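Local coordinates for ABC transporter binding protein AcbH (Actinoplanes, PDB 3OO8) that binds beta-D-galactopyranose as the extracellular solute receptor of an ABC transporter, with a preference exclusive to that sugar, at residues 89-98 / 124-134; 172-183 / 248-259. The protein carries 2 engineered substitutions. One frame throughout, in Å; residues are numbered along the deposited sequence.

Interaction 1. Residues 89-98 / 124-134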
loop_
_atom_site.group_PDB
_atom_site.type_symbol
_atom_site.label_atom_id
_atom_site.label_comp_id
_atom_site.label_asym_id
_atom_site.label_seq_id
_atom_site.Cartn_x
_atom_site.Cartn_y
_atom_site.Cartn_z
ATOM N N PHE A 89 -8.267 2.623 7.006
ATOM C CA PHE A 89 -7.265 1.764 6.353
ATOM C C PHE A 89 -6.184 1.404 7.367
ATOM O O PHE A 89 -6.038 2.064 8.409
ATOM C CB PHE A 89 -6.659 2.516 5.156
ATOM C CG PHE A 89 -6.295 3.949 5.463
ATOM C CD1 PHE A 89 -5.070 4.285 6.058
ATOM C CD2 PHE A 89 -7.173 4.970 5.137
ATOM C CE1 PHE A 89 -4.738 5.613 6.316
ATOM C CE2 PHE A 89 -6.855 6.285 5.409
ATOM C CZ PHE A 89 -5.655 6.611 6.002
ATOM N N ALA A 90 -5.439 0.349 7.064
ATOM C CA ALA A 90 -4.372 -0.110 7.936
ATOM C C ALA A 90 -3.261 0.938 8.083
ATOM O O ALA A 90 -3.066 1.808 7.215
ATOM C CB ALA A 90 -3.810 -1.472 7.431
ATOM N N GLY A 91 -2.527 0.843 9.188
ATOM C CA GLY A 91 -1.327 1.669 9.330
ATOM C C GLY A 91 -1.233 2.361 10.663
ATOM O O GLY A 91 -1.853 1.938 11.664
ATOM N N TYR A 92 -0.393 3.403 10.672
ATOM C CA TYR A 92 -0.083 4.108 11.904
ATOM C C TYR A 92 -1.302 4.684 12.600
ATOM O O TYR A 92 -1.474 4.497 13.809
ATOM C CB TYR A 92 0.922 5.219 11.590
ATOM C CG TYR A 92 1.474 5.893 12.829
ATOM C CD1 TYR A 92 2.711 5.498 13.348
ATOM C CD2 TYR A 92 0.751 6.871 13.494
ATOM C CE1 TYR A 92 3.254 6.109 14.478
ATOM C CE2 TYR A 92 1.269 7.474 14.646
ATOM C CZ TYR A 92 2.517 7.087 15.119
ATOM O OH TYR A 92 3.029 7.686 16.263
ATOM N N ARG A 93 -2.149 5.360 11.835
ATOM C CA ARG A 93 -3.316 6.037 12.428
ATOM C C ARG A 93 -4.337 5.060 13.015
ATOM O O ARG A 93 -4.872 5.281 14.124
ATOM C CB ARG A 93 -3.903 7.023 11.436
ATOM C CG ARG A 93 -2.957 8.201 11.237
ATOM C CD ARG A 93 -3.710 9.453 10.895
ATOM N NE ARG A 93 -3.885 9.589 9.451
ATOM C CZ ARG A 93 -4.542 10.593 8.882
ATOM N NH1 ARG A 93 -4.641 10.655 7.559
ATOM N NH2 ARG A 93 -5.102 11.525 9.646
ATOM N N LEU A 94 -4.561 3.937 12.329
ATOM C CA LEU A 94 -5.445 2.910 12.887
ATOM C C LEU A 94 -4.937 2.555 14.274
ATOM O O LEU A 94 -5.708 2.496 15.244
ATOM C CB LEU A 94 -5.394 1.632 12.039
ATOM C CG LEU A 94 -6.129 0.400 12.607
ATOM C CD1 LEU A 94 -7.636 0.690 12.639
ATOM C CD2 LEU A 94 -5.869 -0.840 11.733
ATOM N N GLN A 95 -3.639 2.264 14.367
ATOM C CA GLN A 95 -3.096 1.863 15.666
ATOM C C GLN A 95 -3.118 2.997 16.693
ATOM O O GLN A 95 -3.310 2.738 17.883
ATOM C CB GLN A 95 -1.706 1.234 15.520
ATOM C CG GLN A 95 -1.753 -0.068 14.696
ATOM C CD GLN A 95 -0.522 -0.897 14.801
ATOM O OE1 GLN A 95 0.589 -0.373 14.775
ATOM N NE2 GLN A 95 -0.699 -2.212 14.955
ATOM N N PHE A 96 -2.939 4.228 16.227
ATOM C CA PHE A 96 -2.968 5.406 17.100
ATOM C C PHE A 96 -4.373 5.562 17.691
ATOM O O PHE A 96 -4.522 5.708 18.907
ATOM C CB PHE A 96 -2.595 6.669 16.318
ATOM C CG PHE A 96 -2.547 7.918 17.158
ATOM C CD1 PHE A 96 -1.399 8.235 17.874
ATOM C CD2 PHE A 96 -3.635 8.762 17.230
ATOM C CE1 PHE A 96 -1.343 9.374 18.660
ATOM C CE2 PHE A 96 -3.585 9.925 18.004
ATOM C CZ PHE A 96 -2.437 10.219 18.724
ATOM N N PHE A 97 -5.396 5.501 16.843
ATOM C CA PHE A 97 -6.750 5.656 17.338
ATOM C C PHE A 97 -7.143 4.537 18.267
ATOM O O PHE A 97 -7.787 4.814 19.282
ATOM C CB PHE A 97 -7.762 5.855 16.216
ATOM C CG PHE A 97 -7.417 6.980 15.282
ATOM C CD1 PHE A 97 -7.002 8.201 15.779
ATOM C CD2 PHE A 97 -7.541 6.825 13.906
ATOM C CE1 PHE A 97 -6.689 9.249 14.922
ATOM C CE2 PHE A 97 -7.234 7.876 13.044
ATOM C CZ PHE A 97 -6.807 9.080 13.557
ATOM N N ALA A 98 -6.757 3.300 17.942
ATOM C CA ALA A 98 -7.038 2.137 18.801
ATOM C C ALA A 98 -6.334 2.300 20.150
ATOM O O ALA A 98 -6.905 1.990 21.191
ATOM C CB ALA A 98 -6.604 0.805 18.137
ATOM N N LEU A 124 -2.298 -6.838 9.872
ATOM C CA LEU A 124 -2.623 -5.465 9.536
ATOM C C LEU A 124 -3.946 -4.951 10.082
ATOM O O LEU A 124 -4.210 -3.746 10.059
ATOM C CB LEU A 124 -2.547 -5.220 8.019
ATOM C CG LEU A 124 -3.513 -6.021 7.122
ATOM C CD1 LEU A 124 -4.898 -5.333 7.076
ATOM C CD2 LEU A 124 -2.946 -6.225 5.694
ATOM N N SER A 125 -4.734 -5.874 10.660
ATOM C CA SER A 125 -6.032 -5.533 11.207
ATOM C C SER A 125 -6.013 -5.315 12.720
ATOM O O SER A 125 -7.019 -4.968 13.293
ATOM C CB SER A 125 -7.060 -6.613 10.828
ATOM O OG SER A 125 -7.202 -6.675 9.403
ATOM N N LYS A 126 -4.845 -5.497 13.331
ATOM C CA LYS A 126 -4.743 -5.410 14.819
ATOM C C LYS A 126 -4.106 -4.133 15.333
ATOM O O LYS A 126 -3.371 -3.429 14.606
ATOM C CB LYS A 126 -3.898 -6.569 15.327
ATOM C CG LYS A 126 -4.555 -7.924 15.164
ATOM C CD LYS A 126 -3.606 -9.017 15.620
ATOM C CE LYS A 126 -4.245 -10.362 15.476
ATOM N NZ LYS A 126 -3.351 -11.476 15.982
ATOM N N GLY A 127 -4.437 -3.801 16.577
ATOM C CA GLY A 127 -3.819 -2.681 17.280
ATOM C C GLY A 127 -2.603 -3.182 18.059
ATOM O O GLY A 127 -2.292 -4.373 18.051
ATOM N N LEU A 128 -1.927 -2.248 18.720
ATOM C CA LEU A 128 -0.704 -2.549 19.463
ATOM C C LEU A 128 -1.008 -3.545 20.586
ATOM O O LEU A 128 -0.154 -4.332 21.017
ATOM C CB LEU A 128 -0.131 -1.253 20.039
ATOM C CG LEU A 128 0.387 -0.199 19.052
ATOM C CD1 LEU A 128 0.881 1.024 19.800
ATOM C CD2 LEU A 128 1.488 -0.868 18.242
ATOM N N ASP A 129 -2.247 -3.496 21.037
ATOM C CA ASP A 129 -2.675 -4.333 22.152
ATOM C C ASP A 129 -3.119 -5.723 21.713
ATOM O O ASP A 129 -3.626 -6.490 22.518
ATOM C CB ASP A 129 -3.799 -3.640 22.890
ATOM C CG ASP A 129 -5.013 -3.456 22.011
ATOM O OD1 ASP A 129 -5.013 -4.049 20.900
ATOM O OD2 ASP A 129 -5.900 -2.693 22.435
ATOM N N GLY A 130 -2.976 -6.033 20.428
ATOM C CA GLY A 130 -3.271 -7.359 19.927
ATOM C C GLY A 130 -4.744 -7.614 19.609
ATOM O O GLY A 130 -5.051 -8.663 19.060
ATOM N N HIS A 131 -5.626 -6.685 19.957
ATOM C CA HIS A 131 -7.047 -6.824 19.583
ATOM C C HIS A 131 -7.211 -6.444 18.118
ATOM O O HIS A 131 -6.450 -5.622 17.597
ATOM C CB HIS A 131 -7.951 -5.885 20.367
ATOM C CG HIS A 131 -8.073 -6.258 21.813
ATOM N ND1 HIS A 131 -8.646 -7.442 22.223
ATOM C CD2 HIS A 131 -7.689 -5.611 22.941
ATOM C CE1 HIS A 131 -8.604 -7.515 23.543
ATOM N NE2 HIS A 131 -8.029 -6.417 24.004
ATOM N N TYR A 132 -8.253 -6.995 17.495
ATOM C CA TYR A 132 -8.611 -6.594 16.127
ATOM C C TYR A 132 -9.428 -5.299 16.147
ATOM O O TYR A 132 -10.275 -5.115 17.006
ATOM C CB TYR A 132 -9.495 -7.672 15.506
ATOM C CG TYR A 132 -8.766 -8.929 15.098
ATOM C CD1 TYR A 132 -8.025 -8.968 13.914
ATOM C CD2 TYR A 132 -8.812 -10.084 15.875
ATOM C CE1 TYR A 132 -7.342 -10.104 13.531
ATOM C CE2 TYR A 132 -8.125 -11.239 15.480
ATOM C CZ TYR A 132 -7.396 -11.243 14.301
ATOM O OH TYR A 132 -6.743 -12.370 13.861
ATOM N N TYR A 133 -9.184 -4.400 15.188
ATOM C CA TYR A 133 -9.901 -3.127 15.078
ATOM C C TYR A 133 -10.407 -2.842 13.661
ATOM O O TYR A 133 -11.259 -1.978 13.463
ATOM C CB TYR A 133 -9.042 -1.948 15.593
ATOM C CG TYR A 133 -8.794 -2.025 17.085
ATOM C CD1 TYR A 133 -9.742 -1.554 17.961
ATOM C CD2 TYR A 133 -7.593 -2.561 17.576
ATOM C CE1 TYR A 133 -9.530 -1.612 19.347
ATOM C CE2 TYR A 133 -7.377 -2.631 18.948
ATOM C CZ TYR A 133 -8.348 -2.151 19.805
ATOM O OH TYR A 133 -8.122 -2.194 21.171
ATOM N N LEU A 134 -9.854 -3.564 12.689
ATOM C CA LEU A 134 -10.182 -3.328 11.286
ATOM C C LEU A 134 -10.735 -4.587 10.630
ATOM O O LEU A 134 -10.269 -5.699 10.923
ATOM C CB LEU A 134 -8.898 -2.945 10.531
ATOM C CG LEU A 134 -9.025 -2.488 9.049
ATOM C CD1 LEU A 134 -9.276 -0.982 8.975
ATOM C CD2 LEU A 134 -7.813 -2.891 8.202
HETATM O O HOH W 1 -2.576 -1.699 10.602
HETATM O O HOH W 2 -3.218 0.120 18.880
#

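Interaction 2. Residues 172-183 / 248-259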
loop_
_atom_site.group_PDB
_atom_site.type_symbol
_atom_site.label_atom_id
_atom_site.label_comp_id
_atom_site.label_asym_id
_atom_site.label_seq_id
_atom_site.Cartn_x
_atom_site.Cartn_y
_atom_site.Cartn_z
ATOM N N MET A 172 20.466 -4.238 -20.007
ATOM C CA MET A 172 19.575 -3.243 -20.587
ATOM C C MET A 172 20.314 -1.983 -21.016
ATOM O O MET A 172 20.025 -1.427 -22.080
ATOM C CB MET A 172 18.452 -2.865 -19.620
ATOM C CG MET A 172 17.318 -3.862 -19.653
ATOM S SD MET A 172 16.185 -3.580 -18.284
ATOM C CE MET A 172 15.024 -4.956 -18.456
ATOM N N GLN A 173 21.241 -1.519 -20.184
ATOM C CA GLN A 173 22.026 -0.345 -20.539
ATOM C C GLN A 173 22.845 -0.604 -21.795
ATOM O O GLN A 173 22.865 0.238 -22.698
ATOM C CB GLN A 173 22.932 0.099 -19.383
ATOM C CG GLN A 173 22.180 0.964 -18.397
ATOM C CD GLN A 173 23.059 1.658 -17.363
ATOM O OE1 GLN A 173 24.179 1.225 -17.065
ATOM N NE2 GLN A 173 22.531 2.734 -16.790
ATOM N N SER A 174 23.523 -1.749 -21.838
ATOM C CA SER A 174 24.295 -2.165 -23.030
ATOM C C SER A 174 23.394 -2.262 -24.260
ATOM O O SER A 174 23.826 -1.974 -25.388
ATOM C CB SER A 174 25.003 -3.498 -22.779
ATOM O OG SER A 174 26.089 -3.292 -21.884
ATOM N N ASP A 175 22.140 -2.654 -24.048
ATOM C CA ASP A 175 21.165 -2.708 -25.129
ATOM C C ASP A 175 20.583 -1.323 -25.476
ATOM O O ASP A 175 19.732 -1.217 -26.358
ATOM C CB ASP A 175 20.026 -3.682 -24.811
ATOM C CG ASP A 175 20.457 -5.155 -24.820
ATOM O OD1 ASP A 175 21.567 -5.497 -25.303
ATOM O OD2 ASP A 175 19.661 -5.993 -24.324
ATOM N N GLY A 176 21.041 -0.267 -24.804
ATOM C CA GLY A 176 20.540 1.079 -25.073
ATOM C C GLY A 176 19.181 1.419 -24.485
ATOM O O GLY A 176 18.464 2.278 -24.985
ATOM N N LEU A 177 18.810 0.766 -23.385
ATOM C CA LEU A 177 17.517 1.015 -22.784
ATOM C C LEU A 177 17.756 1.611 -21.405
ATOM O O LEU A 177 18.739 1.261 -20.762
ATOM C CB LEU A 177 16.821 -0.347 -22.625
ATOM C CG LEU A 177 15.316 -0.516 -22.755
ATOM C CD1 LEU A 177 14.840 -0.081 -24.131
ATOM C CD2 LEU A 177 15.004 -1.988 -22.527
ATOM N N VAL A 178 16.871 2.499 -20.957
ATOM C CA VAL A 178 16.914 3.008 -19.582
ATOM C C VAL A 178 16.406 1.828 -18.738
ATOM O O VAL A 178 15.338 1.327 -19.038
ATOM C CB VAL A 178 15.950 4.190 -19.424
ATOM C CG1 VAL A 178 15.698 4.505 -17.967
ATOM C CG2 VAL A 178 16.451 5.426 -20.210
ATOM N N PRO A 179 17.178 1.365 -17.736
ATOM C CA PRO A 179 16.699 0.156 -17.046
ATOM C C PRO A 179 15.415 0.401 -16.262
ATOM O O PRO A 179 14.428 -0.316 -16.417
ATOM C CB PRO A 179 17.867 -0.201 -16.117
ATOM C CG PRO A 179 19.098 0.318 -16.896
ATOM C CD PRO A 179 18.590 1.652 -17.400
ATOM N N LEU A 180 15.449 1.396 -15.390
ATOM C CA LEU A 180 14.295 1.704 -14.582
ATOM C C LEU A 180 13.779 3.108 -14.858
ATOM O O LEU A 180 14.425 4.106 -14.544
ATOM C CB LEU A 180 14.649 1.545 -13.096
ATOM C CG LEU A 180 14.923 0.123 -12.595
ATOM C CD1 LEU A 180 15.930 0.168 -11.460
ATOM C CD2 LEU A 180 13.587 -0.526 -12.152
ATOM N N ALA A 181 12.612 3.190 -15.477
ATOM C CA ALA A 181 11.919 4.471 -15.562
ATOM C C ALA A 181 11.724 4.945 -14.120
ATOM O O ALA A 181 11.353 4.164 -13.239
ATOM C CB ALA A 181 10.579 4.306 -16.251
ATOM N N PHE A 182 11.973 6.227 -13.883
ATOM C CA PHE A 182 11.965 6.742 -12.524
ATOM C C PHE A 182 11.540 8.211 -12.512
ATOM O O PHE A 182 12.014 9.012 -13.325
ATOM C CB PHE A 182 13.347 6.548 -11.906
ATOM C CG PHE A 182 13.399 6.808 -10.418
ATOM C CD1 PHE A 182 12.532 6.151 -9.560
ATOM C CD2 PHE A 182 14.331 7.702 -9.895
ATOM C CE1 PHE A 182 12.584 6.391 -8.218
ATOM C CE2 PHE A 182 14.395 7.961 -8.527
ATOM C CZ PHE A 182 13.508 7.290 -7.690
ATOM N N ALA A 183 10.694 8.556 -11.554
ATOM C CA ALA A 183 10.097 9.882 -11.454
ATOM C C ALA A 183 9.835 10.223 -9.994
ATOM O O ALA A 183 9.468 9.350 -9.187
ATOM C CB ALA A 183 8.799 9.909 -12.235
ATOM N N ALA A 248 7.094 8.757 -16.601
ATOM C CA ALA A 248 7.932 7.574 -16.456
ATOM C C ALA A 248 7.153 6.343 -16.936
ATOM O O ALA A 248 7.692 5.492 -17.647
ATOM C CB ALA A 248 8.385 7.398 -14.997
ATOM N N ALA A 249 5.878 6.261 -16.569
ATOM C CA ALA A 249 5.042 5.148 -16.998
ATOM C C ALA A 249 4.891 5.116 -18.529
ATOM O O ALA A 249 4.913 4.037 -19.132
ATOM C CB ALA A 249 3.684 5.209 -16.292
ATOM N N LYS A 250 4.820 6.296 -19.148
ATOM C CA LYS A 250 4.723 6.371 -20.619
ATOM C C LYS A 250 6.035 5.912 -21.242
ATOM O O LYS A 250 6.030 5.271 -22.294
ATOM C CB LYS A 250 4.327 7.770 -21.102
ATOM C CG LYS A 250 2.812 8.043 -21.124
ATOM C CD LYS A 250 1.998 7.021 -21.971
ATOM C CE LYS A 250 0.475 7.300 -21.937
ATOM N NZ LYS A 250 -0.416 6.086 -22.196
ATOM N N ALA A 251 7.162 6.205 -20.593
ATOM C CA ALA A 251 8.455 5.725 -21.093
ATOM C C ALA A 251 8.510 4.196 -21.139
ATOM O O ALA A 251 9.011 3.611 -22.110
ATOM C CB ALA A 251 9.632 6.297 -20.291
ATOM N N LEU A 252 8.006 3.540 -20.084
ATOM C CA LEU A 252 7.933 2.087 -20.061
ATOM C C LEU A 252 6.992 1.601 -21.176
ATOM O O LEU A 252 7.354 0.718 -21.965
ATOM C CB LEU A 252 7.395 1.600 -18.695
ATOM C CG LEU A 252 7.169 0.083 -18.629
ATOM C CD1 LEU A 252 8.518 -0.648 -18.703
ATOM C CD2 LEU A 252 6.397 -0.302 -17.335
ATOM N N GLU A 253 5.810 2.213 -21.262
ATOM C CA GLU A 253 4.805 1.824 -22.238
ATOM C C GLU A 253 5.315 1.963 -23.676
ATOM O O GLU A 253 5.012 1.125 -24.537
ATOM C CB GLU A 253 3.532 2.638 -22.060
ATOM C CG GLU A 253 2.370 2.081 -22.843
ATOM C CD GLU A 253 1.071 2.857 -22.701
ATOM O OE1 GLU A 253 0.949 3.810 -21.894
ATOM O OE2 GLU A 253 0.131 2.466 -23.399
ATOM N N ASN A 254 6.082 3.020 -23.905
ATOM C CA ASN A 254 6.652 3.316 -25.238
ATOM C C ASN A 254 7.941 2.535 -25.491
ATOM O O ASN A 254 8.637 2.752 -26.486
ATOM C CB ASN A 254 6.881 4.830 -25.394
ATOM C CG ASN A 254 5.588 5.602 -25.637
ATOM O OD1 ASN A 254 4.633 5.068 -26.199
ATOM N ND2 ASN A 254 5.553 6.859 -25.219
ATOM N N LYS A 255 8.264 1.621 -24.575
ATOM C CA LYS A 255 9.454 0.791 -24.672
ATOM C C LYS A 255 10.801 1.529 -24.641
ATOM O O LYS A 255 11.811 1.023 -25.118
ATOM C CB LYS A 255 9.344 -0.217 -25.818
ATOM C CG LYS A 255 8.074 -1.033 -25.827
ATOM C CD LYS A 255 8.097 -1.966 -27.020
ATOM C CE LYS A 255 6.760 -2.636 -27.214
ATOM N NZ LYS A 255 6.835 -3.576 -28.367
ATOM N N GLN A 256 10.811 2.713 -24.041
ATOM C CA GLN A 256 12.022 3.488 -23.877
ATOM C C GLN A 256 12.729 3.105 -22.580
ATOM O O GLN A 256 13.908 3.370 -22.410
ATOM C CB GLN A 256 11.686 4.982 -23.935
ATOM C CG GLN A 256 11.313 5.427 -25.365
ATOM C CD GLN A 256 10.394 6.651 -25.426
ATOM O OE1 GLN A 256 9.975 7.062 -26.516
ATOM N NE2 GLN A 256 10.060 7.218 -24.269
ATOM N N ALA A 257 11.995 2.455 -21.680
ATOM C CA ALA A 257 12.576 1.961 -20.430
ATOM C C ALA A 257 12.221 0.474 -20.317
ATOM O O ALA A 257 11.180 0.057 -20.817
ATOM C CB ALA A 257 12.001 2.733 -19.239
ATOM N N GLY A 258 13.079 -0.296 -19.653
ATOM C CA GLY A 258 12.860 -1.731 -19.490
ATOM C C GLY A 258 11.940 -2.148 -18.346
ATOM O O GLY A 258 11.268 -3.185 -18.439
ATOM N N MET A 259 11.913 -1.347 -17.278
ATOM C CA MET A 259 11.126 -1.653 -16.058
ATOM C C MET A 259 10.662 -0.370 -15.358
ATOM O O MET A 259 11.184 0.731 -15.602
ATOM C CB MET A 259 12.022 -2.400 -15.056
ATOM C CG MET A 259 12.678 -3.669 -15.604
ATOM S SD MET A 259 13.850 -4.485 -14.474
ATOM C CE MET A 259 15.342 -3.496 -14.592
#

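Interaction 1. Residues 89-98 / 124-134
One face of the Tyr133 ring is occupied by the methyl of Ala98, whose CB stands 3.5 Å from the ring centroid and 10° off the normal in a CH-pi contact. At the ring edge, in plane, lie the Gly127 N and the Asp129 carboxylate; Tyr133 OH bonds to the syn lone pair of Asp129 OD2 at 2.6 Å, which anchors the outer end of the ring. A side chain on Gly127 would run into this ring. Asp129 OD1 accepts from His131 N, an Asx turn that overlaps the end of the type I turn 127-130. The second flat group is the Gln95 amide: its NE2 bonds nearly straight (168°) to Lys126 O, 3.0 Å away and close to the plane of that amide, while OE1 accepts from Lys212 and rests 3.6 Å from Leu128 CD2. Helix 92-99, which follows a strand of the class 2 binding-protein fold and carries the galactose-binding Arg93, is joined to the loop leading into strand 134-147. With CG anti to the backbone N (chi1 172°), Leu94 sends CD2 to Leu134 CB, 3.9 Å away. Ala90 CB packs on Leu124 CB at 4.0 Å; waters link Gly91 N to Leu124 O and Gln95 O to Leu128 N.

Interaction 2. Residues 172-183 / 248-259
Met259 starts with CG anti to its carbonyl carbon (chi1 -55°) and bends at chi3 (-78°), which brings CE to within 3.8 Å of Met172 SD, the two side chains crossing at a slant. Leu180 CD2 lies against Met259 CB on the same side of the sheet. Leu177, with chi1 at an intermediate -146°, straddles the neighbouring backbone: CD1 approaches Lys255 O while CD2 sits 3.7 Å from Gly258 CA. Cut back to an alanine here, Leu177 would lose both branches, and Lys255 O and Gly258 CA would probably be left without their apolar cover. A CB on Gly258 would collide with Met172 SD. The backbones are joined by Gly258 N to Val178 O (2.8 Å) and Ala181 N to Met259 O (2.8 Å), both nearly linear at the acceptor, with weaker bonds from Val178 N to Gln256 O and Met259 N to Pro179 O. Ala181 CB packs between Ala257 CB at 3.7 Å and Ala248 CB at 4.0 Å, close to helix 245-253. Each helix ends in a Schellman motif, at Gly176 and Lys255, before its chain enters the sheet: two helix-to-strand units side by side, strands parallel, as in the alpha/beta lobes of periplasmic-type binding proteins.

How the interactions relate
From the N terminus the chain runs through strands 30-34 and 60-64 and their helices before strand 85-89 leads into helix 92-99; two further helices follow before loop 124-134 returns to it, and interaction 1 closes this 25-residue excursion. The long strand 134-147 follows directly. Interaction 2 opens later, at 172-183, and closes only after 64 residues, rich in helix and without a strand, when 248-259 comes alongside. The two loops are therefore in series, neither nested nor crossed. Interactions 1 and 2 have their centres about 39 Å apart, on opposite sides of the chain's centre. Strand 134-147 connects them: it starts at the end of interaction 1 and pairs antiparallel with strand 257-261 of interaction 2.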